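Local structure of putative phosphosugar isomerase (Clostridium difficile, 3G68) at residues B[8-11]-B[12-16]; B[174-177]-B[178-181]; B[304-307]-B[308-311]. The protein is a putative double-SIS-domain phosphosugar isomerase that probably binds phosphorylated sugars, with an activity possibly related to that of glucosamine-6-phosphate synthase. All blocks are in the same frame, centred on the assembly; numbering follows the deposited sequence.

Interaction 1. Residues B[8-11]-B[12-16]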
loop_
_atom_site.group_PDB
_atom_site.type_symbol
_atom_site.label_atom_id
_atom_site.label_comp_id
_atom_site.label_asym_id
_atom_site.label_seq_id
_atom_site.Cartn_x
_atom_site.Cartn_y
_atom_site.Cartn_z
HETATM N N MSE B 8 30.165 -17.494 28.855
HETATM C CA MSE B 8 30.151 -16.050 28.466
HETATM C C MSE B 8 28.941 -15.750 27.557
HETATM O O MSE B 8 28.154 -14.860 27.838
HETATM C CB MSE B 8 31.442 -15.632 27.763
HETATM C CG MSE B 8 32.619 -15.562 28.687
HETATM SE SE MSE B 8 34.230 -15.213 27.695
HETATM C CE MSE B 8 33.684 -13.214 27.314
ATOM N N LEU B 9 28.775 -16.545 26.504
ATOM C CA LEU B 9 27.663 -16.369 25.564
ATOM C C LEU B 9 26.258 -16.499 26.206
ATOM O O LEU B 9 25.317 -15.836 25.734
ATOM C CB LEU B 9 27.828 -17.289 24.347
ATOM C CG LEU B 9 29.028 -16.924 23.468
ATOM C CD1 LEU B 9 29.222 -17.949 22.353
ATOM C CD2 LEU B 9 28.910 -15.546 22.868
ATOM N N GLU B 10 26.138 -17.295 27.284
ATOM C CA GLU B 10 24.879 -17.444 28.056
ATOM C C GLU B 10 24.546 -16.205 28.910
ATOM O O GLU B 10 23.395 -16.004 29.337
ATOM C CB GLU B 10 25.058 -18.610 29.050
ATOM C CG GLU B 10 23.805 -19.120 29.666
ATOM C CD GLU B 10 24.032 -20.177 30.728
ATOM O OE1 GLU B 10 23.020 -20.568 31.336
ATOM O OE2 GLU B 10 25.164 -20.620 30.983
ATOM N N THR B 11 25.570 -15.406 29.212
ATOM C CA THR B 11 25.467 -14.306 30.156
ATOM C C THR B 11 24.339 -13.274 29.865
ATOM O O THR B 11 23.526 -13.031 30.753
ATOM C CB THR B 11 26.865 -13.686 30.463
ATOM O OG1 THR B 11 27.732 -14.742 30.914
ATOM C CG2 THR B 11 26.757 -12.645 31.571
ATOM N N PRO B 12 24.244 -12.702 28.640
ATOM C CA PRO B 12 23.100 -11.800 28.422
ATOM C C PRO B 12 21.690 -12.391 28.729
ATOM O O PRO B 12 20.887 -11.710 29.379
ATOM C CB PRO B 12 23.264 -11.378 26.953
ATOM C CG PRO B 12 24.758 -11.483 26.735
ATOM C CD PRO B 12 25.104 -12.760 27.449
ATOM N N VAL B 13 21.430 -13.646 28.371
ATOM C CA VAL B 13 20.094 -14.270 28.620
ATOM C C VAL B 13 19.820 -14.340 30.140
ATOM O O VAL B 13 18.763 -13.955 30.627
ATOM C CB VAL B 13 19.983 -15.688 27.944
ATOM C CG1 VAL B 13 18.659 -16.371 28.270
ATOM C CG2 VAL B 13 20.161 -15.571 26.448
ATOM N N ARG B 14 20.815 -14.766 30.893
ATOM C CA ARG B 14 20.698 -14.864 32.357
ATOM C C ARG B 14 20.520 -13.503 32.994
ATOM O O ARG B 14 19.708 -13.347 33.912
ATOM C CB ARG B 14 21.894 -15.600 32.993
ATOM C CG ARG B 14 21.912 -17.117 32.778
ATOM C CD ARG B 14 20.680 -17.815 33.348
ATOM N NE ARG B 14 20.775 -19.264 33.211
ATOM C CZ ARG B 14 19.857 -20.141 33.620
ATOM N NH1 ARG B 14 18.726 -19.744 34.204
ATOM N NH2 ARG B 14 20.073 -21.438 33.428
HETATM N N MSE B 15 21.245 -12.494 32.500
HETATM C CA MSE B 15 21.163 -11.138 33.067
HETATM C C MSE B 15 19.755 -10.550 32.907
HETATM O O MSE B 15 19.197 -9.973 33.851
HETATM C CB MSE B 15 22.226 -10.227 32.459
HETATM C CG MSE B 15 23.654 -10.604 32.866
HETATM SE SE MSE B 15 24.967 -9.294 32.246
HETATM C CE MSE B 15 24.325 -7.758 33.387
ATOM N N ARG B 16 19.182 -10.742 31.741
ATOM C CA ARG B 16 17.814 -10.281 31.456
ATOM C C ARG B 16 16.779 -10.973 32.349
ATOM O O ARG B 16 15.816 -10.325 32.776
ATOM C CB ARG B 16 17.464 -10.501 30.011
ATOM C CG ARG B 16 18.219 -9.593 29.105
ATOM C CD ARG B 16 18.085 -10.049 27.728
ATOM N NE ARG B 16 18.943 -9.247 26.893
ATOM C CZ ARG B 16 19.514 -9.664 25.778
ATOM N NH1 ARG B 16 19.335 -10.904 25.348
ATOM N NH2 ARG B 16 20.277 -8.825 25.111
#
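Glu10 and Arg14 form an i to i+4 salt bridge on helix 4-20, which is kinked at Pro12. The first kind of contact is ionic. In one of two Arg14 conformers, Glu10 OE1 accepts from Arg14 NE at 3.2 Å, a tentative pairing. The carboxylate oxygen lies almost in the guanidinium plane, off its edge, but the donor comes from above the carboxylate plane, and the two planes are 51° apart. Glu10 reaches forward because CG is anti to the backbone N (chi1 -165°) and the rest of its chain is extended. Its OE2 has a salt bridge with Lys145, and Arg14 NH1 has another, equally tentative, with Glu17.

The second kind is backbone bonding. Pro12 has no N-H to give to the turn before, and its CD sits 3.7 Å from Met8 O. The regular pattern resumes with Arg14 N to Glu10 O at 3.3 Å and Met15 N to Thr11 O at 2.9 Å.

The side-chain hydroxyl of Thr11 hydrogen-bonds Tyr7 O. The last kind is apolar, facing helices 145-165 and 170-184. There the Thr11 and Met15 side chains cross at a slant, with Thr11 CG2 3.9 Å from SE in the modelled Met15 conformer.

Interaction 2. Residues B[174-177]-B[178-181]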
loop_
_atom_site.group_PDB
_atom_site.type_symbol
_atom_site.label_atom_id
_atom_site.label_comp_id
_atom_site.label_asym_id
_atom_site.label_seq_id
_atom_site.Cartn_x
_atom_site.Cartn_y
_atom_site.Cartn_z
ATOM N N ASN B 174 13.224 2.672 36.204
ATOM C CA ASN B 174 13.032 2.157 34.847
ATOM C C ASN B 174 14.113 2.637 33.842
ATOM O O ASN B 174 14.600 1.886 33.012
ATOM C CB ASN B 174 11.655 2.595 34.326
ATOM C CG ASN B 174 11.368 2.039 32.958
ATOM O OD1 ASN B 174 11.434 2.753 31.953
ATOM N ND2 ASN B 174 11.122 0.744 32.904
ATOM N N GLU B 175 14.460 3.904 33.899
ATOM C CA GLU B 175 15.491 4.436 33.017
ATOM C C GLU B 175 16.852 3.741 33.239
ATOM O O GLU B 175 17.561 3.448 32.278
ATOM C CB GLU B 175 15.673 5.910 33.259
ATOM C CG GLU B 175 16.742 6.545 32.400
ATOM C CD GLU B 175 16.837 8.053 32.550
ATOM O OE1 GLU B 175 16.132 8.636 33.401
ATOM O OE2 GLU B 175 17.654 8.653 31.812
ATOM N N GLU B 176 17.224 3.551 34.509
ATOM C CA GLU B 176 18.481 2.860 34.846
ATOM C C GLU B 176 18.450 1.393 34.411
ATOM O O GLU B 176 19.445 0.895 33.868
ATOM C CB GLU B 176 18.833 3.014 36.317
ATOM C CG GLU B 176 19.120 4.458 36.721
ATOM C CD GLU B 176 20.133 5.180 35.838
ATOM O OE1 GLU B 176 21.237 4.651 35.616
ATOM O OE2 GLU B 176 19.843 6.304 35.388
ATOM N N ILE B 177 17.321 0.714 34.605
ATOM C CA ILE B 177 17.211 -0.662 34.080
ATOM C C ILE B 177 17.442 -0.674 32.566
ATOM O O ILE B 177 18.150 -1.531 32.060
ATOM C CB ILE B 177 15.858 -1.292 34.378
ATOM C CG1 ILE B 177 15.686 -1.497 35.894
ATOM C CG2 ILE B 177 15.709 -2.608 33.611
ATOM C CD1 ILE B 177 16.752 -2.305 36.558
ATOM N N ASN B 178 16.859 0.286 31.861
ATOM C CA ASN B 178 17.019 0.368 30.405
ATOM C C ASN B 178 18.467 0.683 29.958
ATOM O O ASN B 178 18.908 0.146 28.953
ATOM C CB ASN B 178 15.946 1.256 29.791
ATOM C CG ASN B 178 14.617 0.495 29.631
ATOM O OD1 ASN B 178 14.493 -0.377 28.760
ATOM N ND2 ASN B 178 13.659 0.776 30.493
ATOM N N LYS B 179 19.198 1.495 30.727
ATOM C CA LYS B 179 20.641 1.731 30.448
ATOM C C LYS B 179 21.468 0.444 30.619
ATOM O O LYS B 179 22.338 0.123 29.806
ATOM C CB LYS B 179 21.202 2.827 31.364
ATOM C CG LYS B 179 20.638 4.165 31.105
ATOM C CD LYS B 179 21.324 5.160 32.061
ATOM C CE LYS B 179 20.866 6.551 31.817
ATOM N NZ LYS B 179 21.298 7.378 32.936
ATOM N N ILE B 180 21.191 -0.300 31.684
ATOM C CA ILE B 180 21.844 -1.585 31.944
ATOM C C ILE B 180 21.520 -2.522 30.790
ATOM O O ILE B 180 22.400 -3.196 30.271
ATOM C CB ILE B 180 21.382 -2.198 33.292
ATOM C CG1 ILE B 180 21.888 -1.353 34.468
ATOM C CG2 ILE B 180 21.846 -3.617 33.452
ATOM C CD1 ILE B 180 21.230 -1.721 35.832
ATOM N N LEU B 181 20.264 -2.538 30.352
ATOM C CA LEU B 181 19.873 -3.389 29.206
ATOM C C LEU B 181 20.609 -2.978 27.925
ATOM O O LEU B 181 20.988 -3.820 27.109
ATOM C CB LEU B 181 18.347 -3.375 29.013
ATOM C CG LEU B 181 17.543 -4.159 30.043
ATOM C CD1 LEU B 181 16.021 -3.910 29.844
ATOM C CD2 LEU B 181 17.867 -5.681 29.973
HETATM O O HOH W 1 23.666 6.221 35.200
#
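Asn178 is bonded twice to the backbone oxygen of Asn174, one turn back. Asn178 N donates to Asn174 O at 3.0 Å, and Asn178 ND2 donates to the same oxygen at 2.9 Å. The two donors arrive from opposite faces of the carbonyl plane. The ND2 bond is the more bent and comes from above the plane. The side-chain amides of Asn174 and Asn178 cross with their planes 66° apart. The other end of the Asn178 amide, OD1, accepts from Arg14 of the second subunit. The amide is therefore held at both ends.

Ile177 and Leu181 belong to this close-packed side. Ile177 CG2 lies 4.0 Å from Leu181 CD1, and both residues also touch Ile19 of helix 4-20. Ile180 packs against Leu152 and Leu159 of helix 145-165. Helix 170-184 is thus part of a helical bundle that also meets the second subunit. Its i to i+4 backbone bonds are regular here, as in Leu181 N to Ile177 O.

The other side is charged and includes an ordered water. Lys179 is extended, and its chain and that of Glu176 run alongside each other in the same direction. Lys179 NZ meets Glu176 OE2 at 3.0 Å on the syn side, tilted 20° out of the carboxylate plane. Lys172 shares that oxygen. Glu176 bends at chi2 (-51°), which turns its carboxylate along the lysine chain. Glu176 OE1 is bonded to Tyr309 and accepts from water 1, which is only weakly bonded to Lys179 NZ. Glu175 is the loose partner of Lys179: its OE2 stays 4.0 Å from Lys179 NZ, too far for a salt bridge.

Interaction 3. Residues B[304-307]-B[308-311]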
loop_
_atom_site.group_PDB
_atom_site.type_symbol
_atom_site.label_atom_id
_atom_site.label_comp_id
_atom_site.label_asym_id
_atom_site.label_seq_id
_atom_site.Cartn_x
_atom_site.Cartn_y
_atom_site.Cartn_z
ATOM N N THR B 304 29.429 1.955 26.085
ATOM C CA THR B 304 28.816 3.152 26.664
ATOM C C THR B 304 29.815 4.034 27.392
ATOM O O THR B 304 30.805 3.557 27.944
ATOM C CB THR B 304 27.734 2.852 27.714
ATOM O OG1 THR B 304 27.253 4.097 28.253
ATOM C CG2 THR B 304 28.279 1.992 28.896
ATOM N N ASP B 305 29.483 5.315 27.434
ATOM C CA ASP B 305 30.264 6.339 28.098
ATOM C C ASP B 305 30.003 6.286 29.631
ATOM O O ASP B 305 30.791 6.834 30.431
ATOM C CB ASP B 305 29.827 7.723 27.536
ATOM C CG ASP B 305 30.971 8.684 27.374
ATOM O OD1 ASP B 305 32.009 8.267 26.811
ATOM O OD2 ASP B 305 30.820 9.873 27.749
ATOM N N ASN B 306 28.898 5.631 30.020
ATOM C CA ASN B 306 28.494 5.502 31.412
ATOM C C ASN B 306 29.584 4.792 32.232
ATOM O O ASN B 306 29.884 3.610 31.984
ATOM C CB ASN B 306 27.149 4.767 31.514
ATOM C CG ASN B 306 26.616 4.707 32.930
ATOM O OD1 ASN B 306 27.180 4.030 33.798
ATOM N ND2 ASN B 306 25.497 5.395 33.169
ATOM N N PRO B 307 30.142 5.490 33.234
ATOM C CA PRO B 307 31.260 4.955 34.011
ATOM C C PRO B 307 30.945 3.729 34.853
ATOM O O PRO B 307 31.873 3.061 35.300
ATOM C CB PRO B 307 31.660 6.128 34.910
ATOM C CG PRO B 307 30.452 6.941 35.015
ATOM C CD PRO B 307 29.732 6.822 33.731
ATOM N N TYR B 308 29.665 3.453 35.070
ATOM C CA TYR B 308 29.237 2.323 35.850
ATOM C C TYR B 308 28.832 1.154 34.957
ATOM O O TYR B 308 29.283 0.034 35.173
ATOM C CB TYR B 308 28.068 2.700 36.744
ATOM C CG TYR B 308 28.321 3.935 37.584
ATOM C CD1 TYR B 308 29.286 3.922 38.584
ATOM C CD2 TYR B 308 27.574 5.111 37.388
ATOM C CE1 TYR B 308 29.532 5.040 39.361
ATOM C CE2 TYR B 308 27.821 6.250 38.164
ATOM C CZ TYR B 308 28.791 6.197 39.162
ATOM O OH TYR B 308 29.049 7.296 39.957
ATOM N N TYR B 309 28.022 1.412 33.941
ATOM C CA TYR B 309 27.481 0.298 33.121
ATOM C C TYR B 309 28.437 -0.300 32.092
ATOM O O TYR B 309 28.202 -1.416 31.589
ATOM C CB TYR B 309 26.099 0.657 32.505
ATOM C CG TYR B 309 25.101 1.136 33.552
ATOM C CD1 TYR B 309 24.966 0.484 34.776
ATOM C CD2 TYR B 309 24.299 2.261 33.318
ATOM C CE1 TYR B 309 24.059 0.945 35.751
ATOM C CE2 TYR B 309 23.393 2.691 34.256
ATOM C CZ TYR B 309 23.283 2.046 35.473
ATOM O OH TYR B 309 22.396 2.492 36.422
ATOM N N GLN B 310 29.528 0.400 31.819
ATOM C CA GLN B 310 30.606 -0.134 30.963
ATOM C C GLN B 310 31.166 -1.424 31.533
ATOM O O GLN B 310 31.818 -2.181 30.807
ATOM C CB GLN B 310 31.737 0.894 30.785
ATOM C CG GLN B 310 32.492 1.221 32.087
ATOM C CD GLN B 310 33.613 2.245 31.906
ATOM O OE1 GLN B 310 34.146 2.439 30.820
ATOM N NE2 GLN B 310 33.959 2.904 32.985
ATOM N N THR B 311 30.956 -1.666 32.826
ATOM C CA THR B 311 31.402 -2.893 33.472
ATOM C C THR B 311 30.834 -4.152 32.779
ATOM O O THR B 311 31.402 -5.209 32.862
ATOM C CB THR B 311 31.076 -2.913 34.995
ATOM O OG1 THR B 311 31.794 -3.986 35.629
ATOM C CG2 THR B 311 29.568 -3.070 35.236
HETATM O O HOH W 2 33.853 4.008 28.341
#
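An Asx turn at Asn306 forms the core of this bend, its side chain binding the backbone of Tyr308 and Tyr309. Asn306 OD1 accepts two bonds, from Tyr308 N at 2.9 Å and Tyr309 N at 2.8 Å. The donors reach it from opposite faces of the amide plane. This double grip fixes the rotation of the Asn306 amide, which lies only 17° from the plane of the Tyr309 ring. Asn306 ND2 is 3.4 Å from Tyr309 CD2. An ST turn comes just before, where Thr304 OG1 accepts from Asn306 N at 2.9 Å.

The same bend is closed by Gln310. Its N donates to Asn306 O at 3.2 Å, and its NE2 donates to Pro307 O at 3.1 Å from above the carbonyl plane. With chi1 at 65°, CG of Gln310 is tucked over its own backbone, which brings the extended chain back over the turn. Water 2 lies between Gln310 OE1 and Thr304 O. Pro307 CG makes a CH-pi contact over one face of the Tyr308 ring, toward the rim.

Residues 304-311 lie in the loop between strand 299-300 and helix 316-324. Tyr308 and Tyr309 meet Tyr55 of helix 43-59, and Tyr309 also packs on helices 145-165 and 170-184.

Overall arrangement
The three contacts follow one another along the chain, without nesting or crossing. Each is local. Interaction 1 joins successive turns of helix 4-20, and interaction 2 does the same on helix 170-184. Interaction 3 closes a bend in the loop after strand 299-300, an outermost strand of the second parallel sheet within this chain. Interactions 1 and 2 touch through Arg16 CG and Leu181 CD2, 4.0 Å apart. Interactions 2 and 3 have centres about 12 Å apart and meet at Tyr309, which packs on Lys179 and Ile180 and whose OH probably hydrogen-bonds Glu176. Interactions 1 and 3 do not touch. Helix 170-184 thus links the N-terminal helix to the late loop.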